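Local coordinates for BRO1 protein (Saccharomyces cerevisiae, PDB 1ZB1) that serves the sorting of cargo into multivesicular bodies as an endosomal adapter that recruits the deubiquitinase Doa4, its Bro1 domain possibly binding Snf7, at residues A[76-81]-A[366-371]; A[18-23]-A[55-60]. One frame throughout, in Å; residues are numbered along the deposited sequence.

Interaction 1 of 2, residues A[76-81]-A[366-371]; sequences YSFLEH and SLYRGI
Tyr-368 carries this contact, its side chain spanning the distance between two helices. Its hydroxyl OH donates a hydrogen bond to the backbone O of Phe-78 over 2.7 Å, arriving in the carbonyl plane on a lone pair, with a C=O...donor angle of 116°. The same OH lies against CB of His-81 at 3.2 Å. One bond back from the hydroxyl-bearing CZ, CE2 of Tyr-368 meets CE1 of Phe-78 at 3.6 Å. The two rings are nearly parallel, 27° apart, but slid past each other until they barely overlap, with centroids 5.4 Å apart. Leu-367 adds a methyl, its CD2 standing 4.2 Å from CE1 of Phe-78, at the edge of that ring and near its plane.

What places these groups begins with the backbones. Helix segments 76-81 and 366-371 run in roughly the same direction, with their axes crossing at -33° and no nearer than 11.9 Å. Phe-78 holds CG anti to its backbone N, and the ring end thereby comes closer to the other helix than its CB does. The CB of His-81 points at segment 366-371, but its imidazole leads away from that segment, toward Met-357 and Ala-361 earlier on the same helix, with a weak ND1 bond to O of Ser-77. Further out, Tyr-364 meets the Phe-78 ring edge-to-face, while Leu-82 and Arg-85 also touch Tyr-368. Near its C-terminal end, helix 349-371, the last of the chain, is thus joined to the later half of helix 65-86, the third.

Because the phenol donates its hydrogen bond to a main-chain carbonyl, the one polar atom at its tip is satisfied inside a buried aromatic and aliphatic setting, and the bond gives direction to an otherwise apolar packing.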
ATOM      1  N   TYR A  76     -19.140   0.990   3.526  1.00 16.92           N
ATOM      2  CA  TYR A  76     -18.790  -0.434   3.453  1.00 15.89           C
ATOM      3  C   TYR A  76     -19.547  -1.171   4.561  1.00 17.02           C
ATOM      4  O   TYR A  76     -20.084  -2.266   4.340  1.00 16.49           O
ATOM      5  CB  TYR A  76     -17.280  -0.661   3.636  1.00 16.53           C
ATOM      6  CG  TYR A  76     -16.827  -2.077   3.280  1.00 16.94           C
ATOM      7  CD1 TYR A  76     -16.354  -2.378   2.002  1.00 17.98           C
ATOM      8  CD2 TYR A  76     -16.911  -3.117   4.209  1.00 17.97           C
ATOM      9  CE1 TYR A  76     -15.973  -3.681   1.652  1.00 15.68           C
ATOM     10  CE2 TYR A  76     -16.538  -4.429   3.873  1.00 16.59           C
ATOM     11  CZ  TYR A  76     -16.069  -4.703   2.594  1.00 19.06           C
ATOM     12  OH  TYR A  76     -15.689  -5.990   2.256  1.00 16.85           O
ATOM     13  N   SER A  77     -19.602  -0.569   5.749  1.00 17.62           N
ATOM     14  CA  SER A  77     -20.313  -1.190   6.867  1.00 18.34           C
ATOM     15  C   SER A  77     -21.756  -1.468   6.473  1.00 17.16           C
ATOM     16  O   SER A  77     -22.284  -2.540   6.761  1.00 17.70           O
ATOM     17  CB  SER A  77     -20.286  -0.298   8.117  1.00 20.81           C
ATOM     18  OG  SER A  77     -18.972  -0.204   8.645  1.00 25.78           O
ATOM     19  N   PHE A  78     -22.391  -0.504   5.814  1.00 15.83           N
ATOM     20  CA  PHE A  78     -23.774  -0.666   5.373  1.00 15.26           C
ATOM     21  C   PHE A  78     -23.877  -1.895   4.480  1.00 17.72           C
ATOM     22  O   PHE A  78     -24.785  -2.715   4.622  1.00 17.57           O
ATOM     23  CB  PHE A  78     -24.238   0.552   4.570  1.00 15.55           C
ATOM     24  CG  PHE A  78     -25.542   0.328   3.850  1.00 15.60           C
ATOM     25  CD1 PHE A  78     -26.753   0.455   4.521  1.00 16.56           C
ATOM     26  CD2 PHE A  78     -25.553  -0.088   2.520  1.00 14.16           C
ATOM     27  CE1 PHE A  78     -27.964   0.168   3.880  1.00 17.88           C
ATOM     28  CE2 PHE A  78     -26.758  -0.376   1.875  1.00 13.85           C
ATOM     29  CZ  PHE A  78     -27.963  -0.249   2.558  1.00 16.11           C
ATOM     30  N   LEU A  79     -22.938  -1.994   3.543  1.00 17.45           N
ATOM     31  CA  LEU A  79     -22.881  -3.102   2.588  1.00 18.98           C
ATOM     32  C   LEU A  79     -22.633  -4.449   3.253  1.00 19.91           C
ATOM     33  O   LEU A  79     -23.229  -5.457   2.864  1.00 20.18           O
ATOM     34  CB  LEU A  79     -21.759  -2.859   1.577  1.00 19.51           C
ATOM     35  CG  LEU A  79     -21.976  -2.236   0.197  1.00 22.51           C
ATOM     36  CD1 LEU A  79     -23.338  -1.576   0.047  1.00 18.42           C
ATOM     37  CD2 LEU A  79     -20.843  -1.271  -0.046  1.00 17.57           C
ATOM     38  N   GLU A  80     -21.731  -4.470   4.231  1.00 20.28           N
ATOM     39  CA  GLU A  80     -21.399  -5.711   4.918  1.00 22.59           C
ATOM     40  C   GLU A  80     -22.611  -6.258   5.676  1.00 22.62           C
ATOM     41  O   GLU A  80     -22.899  -7.459   5.617  1.00 22.19           O
ATOM     42  CB  GLU A  80     -20.212  -5.494   5.868  1.00 22.13           C
ATOM     43  CG  GLU A  80     -19.651  -6.781   6.453  1.00 26.29           C
ATOM     44  CD  GLU A  80     -19.079  -7.712   5.393  1.00 30.32           C
ATOM     45  OE1 GLU A  80     -19.784  -8.010   4.401  1.00 33.10           O
ATOM     46  OE2 GLU A  80     -17.928  -8.158   5.557  1.00 32.43           O
ATOM     47  N   HIS A  81     -23.321  -5.386   6.385  1.00 23.00           N
ATOM     48  CA  HIS A  81     -24.510  -5.811   7.116  1.00 23.62           C
ATOM     49  C   HIS A  81     -25.604  -6.250   6.143  1.00 23.26           C
ATOM     50  O   HIS A  81     -26.360  -7.177   6.432  1.00 23.05           O
ATOM     51  CB  HIS A  81     -25.045  -4.682   8.006  1.00 23.97           C
ATOM     52  CG  HIS A  81     -24.292  -4.508   9.288  1.00 26.50           C
ATOM     53  ND1 HIS A  81     -23.483  -3.419   9.536  1.00 26.41           N
ATOM     54  CD2 HIS A  81     -24.236  -5.278  10.400  1.00 25.70           C
ATOM     55  CE1 HIS A  81     -22.962  -3.525  10.746  1.00 25.86           C
ATOM     56  NE2 HIS A  81     -23.402  -4.645  11.291  1.00 26.58           N
ATOM     57  N   SER A 366     -34.235  -0.683  10.176  1.00 31.35           N
ATOM     58  CA  SER A 366     -35.569  -0.623   9.573  1.00 31.37           C
ATOM     59  C   SER A 366     -35.502  -0.803   8.057  1.00 30.59           C
ATOM     60  O   SER A 366     -36.354  -1.464   7.457  1.00 30.22           O
ATOM     61  CB  SER A 366     -36.245   0.714   9.904  1.00 34.16           C
ATOM     62  OG  SER A 366     -36.401   0.882  11.306  1.00 38.91           O
ATOM     63  N   LEU A 367     -34.493  -0.202   7.438  1.00 27.69           N
ATOM     64  CA  LEU A 367     -34.321  -0.317   5.998  1.00 25.93           C
ATOM     65  C   LEU A 367     -34.099  -1.788   5.650  1.00 25.01           C
ATOM     66  O   LEU A 367     -34.761  -2.321   4.756  1.00 26.01           O
ATOM     67  CB  LEU A 367     -33.138   0.547   5.532  1.00 22.15           C
ATOM     68  CG  LEU A 367     -32.832   0.572   4.029  1.00 21.34           C
ATOM     69  CD1 LEU A 367     -32.034   1.815   3.685  1.00 18.66           C
ATOM     70  CD2 LEU A 367     -32.073  -0.685   3.630  1.00 18.92           C
ATOM     71  N   TYR A 368     -33.186  -2.440   6.370  1.00 23.84           N
ATOM     72  CA  TYR A 368     -32.882  -3.857   6.140  1.00 23.61           C
ATOM     73  C   TYR A 368     -34.126  -4.740   6.291  1.00 26.06           C
ATOM     74  O   TYR A 368     -34.438  -5.549   5.412  1.00 24.33           O
ATOM     75  CB  TYR A 368     -31.815  -4.353   7.129  1.00 23.18           C
ATOM     76  CG  TYR A 368     -30.427  -3.747   6.977  1.00 22.75           C
ATOM     77  CD1 TYR A 368     -29.633  -3.509   8.100  1.00 22.28           C
ATOM     78  CD2 TYR A 368     -29.893  -3.452   5.721  1.00 20.98           C
ATOM     79  CE1 TYR A 368     -28.340  -2.994   7.986  1.00 21.36           C
ATOM     80  CE2 TYR A 368     -28.593  -2.933   5.592  1.00 21.35           C
ATOM     81  CZ  TYR A 368     -27.826  -2.710   6.736  1.00 21.22           C
ATOM     82  OH  TYR A 368     -26.546  -2.206   6.639  1.00 21.89           O
ATOM     83  N   ARG A 369     -34.825  -4.593   7.415  1.00 27.32           N
ATOM     84  CA  ARG A 369     -36.021  -5.395   7.675  1.00 32.98           C
ATOM     85  C   ARG A 369     -37.032  -5.317   6.536  1.00 33.39           C
ATOM     86  O   ARG A 369     -37.680  -6.308   6.204  1.00 35.23           O
ATOM     87  CB  ARG A 369     -36.675  -4.959   8.992  1.00 32.65           C
ATOM     88  CG  ARG A 369     -35.894  -5.388  10.226  1.00 35.99           C
ATOM     89  CD  ARG A 369     -36.481  -4.798  11.501  1.00 39.53           C
ATOM     90  NE  ARG A 369     -35.795  -5.289  12.694  1.00 42.61           N
ATOM     91  CZ  ARG A 369     -35.915  -6.525  13.172  1.00 44.63           C
ATOM     92  NH1 ARG A 369     -36.701  -7.408  12.563  1.00 44.28           N
ATOM     93  NH2 ARG A 369     -35.241  -6.882  14.258  1.00 45.87           N
ATOM     94  N   GLY A 370     -37.155  -4.140   5.933  1.00 34.15           N
ATOM     95  CA  GLY A 370     -38.088  -3.972   4.835  1.00 35.99           C
ATOM     96  C   GLY A 370     -37.754  -4.793   3.601  1.00 38.62           C
ATOM     97  O   GLY A 370     -38.638  -5.090   2.796  1.00 36.57           O
ATOM     98  N   ILE A 371     -36.483  -5.159   3.443  1.00 40.74           N
ATOM     99  CA  ILE A 371     -36.057  -5.950   2.290  1.00 44.14           C
ATOM    100  C   ILE A 371     -36.236  -7.448   2.526  1.00 47.10           C
ATOM    101  O   ILE A 371     -37.200  -8.052   2.052  1.00 49.29           O
ATOM    102  CB  ILE A 371     -34.569  -5.701   1.944  1.00 43.82           C
ATOM    103  CG1 ILE A 371     -34.330  -4.215   1.688  1.00 43.08           C
ATOM    104  CG2 ILE A 371     -34.178  -6.514   0.717  1.00 44.70           C
ATOM    105  CD1 ILE A 371     -32.880  -3.868   1.420  1.00 42.37           C
TER

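Interaction 2 of 2, residues A[18-23]-A[55-60]; sequences TEKLDW and LRNNAN
Arg-56 leaves helix 46-58 with CG anti to its backbone N (chi1 -178°) and continues extended from CG to NE, so that CB and CG form a straight stalk. The first atom to meet segment 18-23 is CD, which lies 3.9 Å from NE1 of Trp-23, at the edge of the indole and near its plane, the indole N-H itself being bonded to OH of Tyr-75. NE comes next, with CD2 of Leu-21 3.6 Å away, and forms a salt bridge with Glu-121. At CZ the guanidinium has Leu-21 across one face, the CB of that leucine 3.5 Å above the plane and offset toward the rim.

Such a guanidinium, covered by leucine carbon on one face and hydrogen-bonded at its edge, here ties the entry loop of helix 23-34 to the C-terminal end of helix 46-58 in the Bro1 domain. Glu-19 of the loop also shares backbone hydrogen bonds with Thr-98 of strand 97-100.

NH1 bonds to O of Glu-19 at 3.1 Å, a bent contact (137°) entering above the carbonyl plane. It also donates to a water in the guanidinium plane, which accepts a second bond from N of Leu-21 and donates to OD1 of Asn-57. NH2 meets OG1 of Thr-18 tip to tip at 2.9 Å, nearly in plane and straighter (159°); that hydroxyl is bonded in turn to O of Thr-98. The Thr-18 and Asn-60 side chains cross at about a right angle, CG2 of Thr-18 lying 3.6 Å from CG of Asn-60. Lys-20 crosses the Asn-57 side chain obliquely, its CD 3.0 Å from OD1 of Asn-57, and its NZ is held by a salt bridge to Asp-53 and by O of Leu-21.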
ATOM      1  N   THR A  18     -17.009   5.978 -10.176  1.00 16.91           N
ATOM      2  CA  THR A  18     -18.284   5.267 -10.224  1.00 17.78           C
ATOM      3  C   THR A  18     -19.376   6.209 -10.701  1.00 18.23           C
ATOM      4  O   THR A  18     -19.256   7.428 -10.580  1.00 20.01           O
ATOM      5  CB  THR A  18     -18.695   4.733  -8.834  1.00 15.40           C
ATOM      6  OG1 THR A  18     -19.910   3.981  -8.945  1.00 16.84           O
ATOM      7  CG2 THR A  18     -18.936   5.903  -7.853  1.00 16.73           C
ATOM      8  N   GLU A  19     -20.449   5.651 -11.242  1.00 17.88           N
ATOM      9  CA  GLU A  19     -21.551   6.482 -11.696  1.00 18.53           C
ATOM     10  C   GLU A  19     -22.508   6.727 -10.540  1.00 18.14           C
ATOM     11  O   GLU A  19     -22.649   5.886  -9.652  1.00 14.30           O
ATOM     12  CB  GLU A  19     -22.297   5.812 -12.857  1.00 24.42           C
ATOM     13  CG  GLU A  19     -21.463   5.751 -14.127  1.00 30.47           C
ATOM     14  CD  GLU A  19     -22.267   5.386 -15.352  1.00 35.76           C
ATOM     15  OE1 GLU A  19     -21.706   5.490 -16.466  1.00 39.20           O
ATOM     16  OE2 GLU A  19     -23.450   4.996 -15.207  1.00 37.24           O
ATOM     17  N   LYS A  20     -23.146   7.893 -10.540  1.00 19.51           N
ATOM     18  CA  LYS A  20     -24.102   8.222  -9.497  1.00 20.36           C
ATOM     19  C   LYS A  20     -25.195   7.151  -9.484  1.00 21.79           C
ATOM     20  O   LYS A  20     -25.781   6.835 -10.516  1.00 21.12           O
ATOM     21  CB  LYS A  20     -24.690   9.611  -9.762  1.00 24.14           C
ATOM     22  CG  LYS A  20     -26.047   9.878  -9.126  1.00 28.22           C
ATOM     23  CD  LYS A  20     -26.031   9.741  -7.617  1.00 32.35           C
ATOM     24  CE  LYS A  20     -27.440   9.981  -7.065  1.00 35.57           C
ATOM     25  NZ  LYS A  20     -27.551   9.733  -5.611  1.00 29.79           N
ATOM     26  N   LEU A  21     -25.446   6.578  -8.313  1.00 21.35           N
ATOM     27  CA  LEU A  21     -26.466   5.544  -8.167  1.00 22.00           C
ATOM     28  C   LEU A  21     -27.619   6.120  -7.346  1.00 23.22           C
ATOM     29  O   LEU A  21     -27.394   6.760  -6.319  1.00 22.42           O
ATOM     30  CB  LEU A  21     -25.871   4.339  -7.439  1.00 19.52           C
ATOM     31  CG  LEU A  21     -26.693   3.060  -7.275  1.00 23.30           C
ATOM     32  CD1 LEU A  21     -26.684   2.271  -8.583  1.00 19.85           C
ATOM     33  CD2 LEU A  21     -26.081   2.209  -6.164  1.00 21.79           C
ATOM     34  N   ASP A  22     -28.851   5.901  -7.787  1.00 22.94           N
ATOM     35  CA  ASP A  22     -29.998   6.420  -7.045  1.00 26.09           C
ATOM     36  C   ASP A  22     -30.587   5.342  -6.143  1.00 24.93           C
ATOM     37  O   ASP A  22     -31.428   4.553  -6.575  1.00 22.76           O
ATOM     38  CB  ASP A  22     -31.071   6.940  -8.011  1.00 29.07           C
ATOM     39  CG  ASP A  22     -32.230   7.615  -7.289  1.00 32.55           C
ATOM     40  OD1 ASP A  22     -33.041   8.288  -7.956  1.00 34.64           O
ATOM     41  OD2 ASP A  22     -32.333   7.471  -6.054  1.00 33.28           O
ATOM     42  N   TRP A  23     -30.140   5.308  -4.886  1.00 24.34           N
ATOM     43  CA  TRP A  23     -30.638   4.318  -3.938  1.00 23.79           C
ATOM     44  C   TRP A  23     -32.135   4.497  -3.663  1.00 23.80           C
ATOM     45  O   TRP A  23     -32.840   3.518  -3.450  1.00 22.64           O
ATOM     46  CB  TRP A  23     -29.867   4.386  -2.611  1.00 22.13           C
ATOM     47  CG  TRP A  23     -28.702   3.427  -2.513  1.00 21.05           C
ATOM     48  CD1 TRP A  23     -27.375   3.738  -2.580  1.00 21.32           C
ATOM     49  CD2 TRP A  23     -28.773   2.010  -2.312  1.00 19.61           C
ATOM     50  NE1 TRP A  23     -26.608   2.599  -2.426  1.00 19.29           N
ATOM     51  CE2 TRP A  23     -27.442   1.526  -2.261  1.00 19.93           C
ATOM     52  CE3 TRP A  23     -29.829   1.101  -2.166  1.00 20.85           C
ATOM     53  CZ2 TRP A  23     -27.141   0.171  -2.070  1.00 18.34           C
ATOM     54  CZ3 TRP A  23     -29.527  -0.251  -1.975  1.00 20.41           C
ATOM     55  CH2 TRP A  23     -28.193  -0.698  -1.929  1.00 21.20           C
ATOM     56  N   LEU A  55     -24.843   9.338   1.519  1.00 16.94           N
ATOM     57  CA  LEU A  55     -23.595   8.753   2.001  1.00 15.67           C
ATOM     58  C   LEU A  55     -22.753   8.219   0.842  1.00 16.44           C
ATOM     59  O   LEU A  55     -21.551   8.476   0.782  1.00 14.63           O
ATOM     60  CB  LEU A  55     -23.889   7.627   2.996  1.00 12.80           C
ATOM     61  CG  LEU A  55     -22.697   6.799   3.480  1.00 14.92           C
ATOM     62  CD1 LEU A  55     -21.710   7.694   4.232  1.00 15.30           C
ATOM     63  CD2 LEU A  55     -23.192   5.657   4.382  1.00 15.80           C
ATOM     64  N   ARG A  56     -23.378   7.492  -0.083  1.00 15.42           N
ATOM     65  CA  ARG A  56     -22.637   6.947  -1.224  1.00 16.08           C
ATOM     66  C   ARG A  56     -22.079   8.071  -2.086  1.00 16.62           C
ATOM     67  O   ARG A  56     -20.960   7.981  -2.596  1.00 14.71           O
ATOM     68  CB  ARG A  56     -23.521   6.038  -2.090  1.00 15.92           C
ATOM     69  CG  ARG A  56     -22.759   5.399  -3.285  1.00 19.32           C
ATOM     70  CD  ARG A  56     -23.664   4.488  -4.133  1.00 22.89           C
ATOM     71  NE  ARG A  56     -22.907   3.570  -4.986  1.00 28.32           N
ATOM     72  CZ  ARG A  56     -22.334   3.892  -6.144  1.00 30.08           C
ATOM     73  NH1 ARG A  56     -22.420   5.126  -6.624  1.00 38.83           N
ATOM     74  NH2 ARG A  56     -21.665   2.970  -6.825  1.00 27.08           N
ATOM     75  N   ASN A  57     -22.851   9.137  -2.267  1.00 16.86           N
ATOM     76  CA  ASN A  57     -22.339  10.236  -3.067  1.00 17.76           C
ATOM     77  C   ASN A  57     -21.134  10.853  -2.360  1.00 16.48           C
ATOM     78  O   ASN A  57     -20.139  11.197  -3.006  1.00 16.60           O
ATOM     79  CB  ASN A  57     -23.433  11.282  -3.324  1.00 21.49           C
ATOM     80  CG  ASN A  57     -24.446  10.811  -4.353  1.00 26.50           C
ATOM     81  OD1 ASN A  57     -24.076  10.227  -5.369  1.00 29.91           O
ATOM     82  ND2 ASN A  57     -25.722  11.074  -4.104  1.00 27.73           N
ATOM     83  N   ASN A  58     -21.195  10.961  -1.033  1.00 16.53           N
ATOM     84  CA  ASN A  58     -20.067  11.542  -0.291  1.00 15.75           C
ATOM     85  C   ASN A  58     -18.830  10.643  -0.218  1.00 16.13           C
ATOM     86  O   ASN A  58     -17.729  11.115   0.059  1.00 17.12           O
ATOM     87  CB  ASN A  58     -20.497  11.953   1.123  1.00 15.36           C
ATOM     88  CG  ASN A  58     -21.418  13.164   1.117  1.00 18.15           C
ATOM     89  OD1 ASN A  58     -21.391  13.966   0.178  1.00 20.36           O
ATOM     90  ND2 ASN A  58     -22.219  13.317   2.169  1.00 16.95           N
ATOM     91  N   ALA A  59     -19.001   9.348  -0.473  1.00 16.96           N
ATOM     92  CA  ALA A  59     -17.863   8.430  -0.450  1.00 14.74           C
ATOM     93  C   ALA A  59     -17.153   8.513  -1.800  1.00 16.20           C
ATOM     94  O   ALA A  59     -16.089   7.920  -2.005  1.00 16.60           O
ATOM     95  CB  ALA A  59     -18.345   7.007  -0.210  1.00 16.75           C
ATOM     96  N   ASN A  60     -17.736   9.271  -2.717  1.00 17.31           N
ATOM     97  CA  ASN A  60     -17.160   9.373  -4.048  1.00 17.01           C
ATOM     98  C   ASN A  60     -17.065  10.790  -4.592  1.00 18.43           C
ATOM     99  O   ASN A  60     -17.056  10.999  -5.815  1.00 15.45           O
ATOM    100  CB  ASN A  60     -17.975   8.478  -4.990  1.00 17.42           C
ATOM    101  CG  ASN A  60     -17.810   7.001  -4.657  1.00 15.33           C
ATOM    102  OD1 ASN A  60     -16.772   6.405  -4.947  1.00 16.72           O
ATOM    103  ND2 ASN A  60     -18.822   6.412  -4.021  1.00 15.79           N
TER
HETATM  104  O   HOH W   1     -23.957   7.391  -5.899  1.00 12.74           O

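In the fold
Both contacts lie on the same side of the domain, their centres about 16 Å apart, and they adjoin where CE2 of Phe-78 packs 4.0 Å from CZ2 of Trp-23. Interaction 1 is wholly buried and joins the third helix in the chain to the last; interaction 2 is partly buried and local in sequence, fastening a loop to the end of a helix. Chemistry follows place: the buried contact relies on aromatic and aliphatic groups with a single hydroxyl bond, whereas the other uses a guanidinium, two direct hydrogen bonds and a bridging water. Helices 46-58 and 65-86 follow each other in the chain, linking the two sites.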